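PDB 5Y9S: Vv2_1132 from Vibrio vulnificus CMCP6, which regulates transcription as a tetrameric, DNA-binding LysR-type regulator, probably in response to a small molecule bound by its regulatory domain. Local coordinates for the interface of chains A and B. Residues are numbered along the deposited sequence; one frame, centred on the assembly and turned at random. Chains: chain A/B, Vv2_1132.

The interface of chains A and B. Residues chain A 236-237, 240-241; chain B 111-112, 115, 119.
The hydroxyl OG of A:Ser237 faces the backbone carbonyl of B:Val111 at 3.6 Å from O, too far for a hydrogen bond, and this polar approach is backed by carbon on the partner chain. The CG1 methyl of B:Val111, set anti to its backbone N (chi1 164°), reaches the same hydroxyl at 3.8 Å from OG, while CG of the B:Pro115 ring comes up to both OG and the carbonyl O of A:Ser237. Both surfaces belong to the LysR substrate-binding domain, the regulatory half of this winged helix-turn-helix regulator family. The patch is part of a two-fold contact between the regulatory domains of two subunits, repeated with A and B exchanged; the tetramer contains this contact, which probably contributes to holding it together. Helix 235-243 of chain A lies alongside helix 113-119 of chain B and the residues just ahead of it, the two helices running in nearly the same direction.

A:Lys240 has more surface hidden here than any other residue of the patch, and it makes contact at two levels. Near its root, CB meets CB of B:Pro115 at 3.8 Å. Farther out the chain crosses the side chain of B:Asn112 obliquely and brings its CE methylene 3.2 Å from the amide nitrogen ND2. The terminal amine NZ lies 3.6 Å from ND2, and as modelled no bond forms between them. The amide oxygen OD1 of B:Asn112 is directed away from NZ, 5.6 Å off. Amide N and O are hard to tell apart at 2.20 Å, so these approaches are uncertain in detail; a flipped amide would put its oxygen on the lysine side.

One turn on from A:Ser237, A:Met241 crosses B:Pro115 at about a right angle. Its thioether SD lies 3.8 Å from CA of the proline and also meets CB of the ring and, more loosely, CG of B:Leu119. The bends at chi2 (-68°) and chi3 (-70°) set SD against the proline and turn the terminal methyl CE away from it. B:Leu119 also directs its CD1 branch at the carbonyl O of A:Lys240, 3.8 Å away.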
# COMPACT_ATOMS: atom_id res chain seq x y z
N GLU A 236 14.09 29.13 17.62
CA GLU A 236 14.19 30.12 18.68
C GLU A 236 14.62 29.51 20.02
O GLU A 236 15.17 30.23 20.86
CB GLU A 236 12.85 30.86 18.82
CG GLU A 236 12.22 31.27 17.47
CD GLU A 236 11.49 30.12 16.76
OE1 GLU A 236 10.24 30.14 16.74
OE2 GLU A 236 12.15 29.21 16.22
N SER A 237 14.39 28.21 20.23
CA SER A 237 15.00 27.53 21.37
C SER A 237 16.51 27.41 21.20
O SER A 237 17.27 27.64 22.15
CB SER A 237 14.38 26.14 21.57
OG SER A 237 13.31 26.20 22.49
N LYS A 240 18.18 30.97 22.07
CA LYS A 240 18.33 31.21 23.50
C LYS A 240 19.49 30.42 24.07
O LYS A 240 20.33 30.96 24.80
CB LYS A 240 17.03 30.86 24.24
CG LYS A 240 15.92 31.84 23.96
CD LYS A 240 14.92 31.91 25.10
CE LYS A 240 13.66 32.68 24.67
NZ LYS A 240 13.98 34.08 24.28
N MET A 241 19.58 29.13 23.73
CA MET A 241 20.73 28.34 24.16
C MET A 241 22.02 28.89 23.59
O MET A 241 23.03 28.96 24.30
CB MET A 241 20.54 26.87 23.76
CG MET A 241 19.42 26.17 24.51
SD MET A 241 19.81 25.96 26.25
CE MET A 241 21.10 24.73 26.11
N VAL B 111 8.53 27.59 24.48
CA VAL B 111 9.89 27.84 24.00
C VAL B 111 10.78 28.35 25.13
O VAL B 111 11.83 27.78 25.41
CB VAL B 111 9.87 28.84 22.83
CG1 VAL B 111 11.27 29.41 22.59
CG2 VAL B 111 9.34 28.19 21.60
N ASN B 112 10.36 29.45 25.77
CA ASN B 112 11.22 30.16 26.72
C ASN B 112 11.55 29.34 27.96
O ASN B 112 12.55 29.62 28.63
CB ASN B 112 10.56 31.48 27.15
CG ASN B 112 10.00 32.29 25.98
OD1 ASN B 112 8.95 31.95 25.43
ND2 ASN B 112 10.68 33.37 25.62
N PRO B 115 15.13 26.39 27.81
CA PRO B 115 16.46 27.03 27.80
C PRO B 115 16.78 27.79 29.07
O PRO B 115 17.86 27.61 29.65
CB PRO B 115 16.38 27.95 26.58
CG PRO B 115 15.48 27.21 25.65
CD PRO B 115 14.44 26.57 26.52
N LEU B 119 20.06 26.74 31.27
CA LEU B 119 21.14 27.70 31.49
C LEU B 119 21.23 28.10 32.95
O LEU B 119 22.33 28.34 33.45
CB LEU B 119 20.93 28.91 30.60
CG LEU B 119 20.93 28.66 29.10
CD1 LEU B 119 20.30 29.84 28.38
CD2 LEU B 119 22.36 28.45 28.62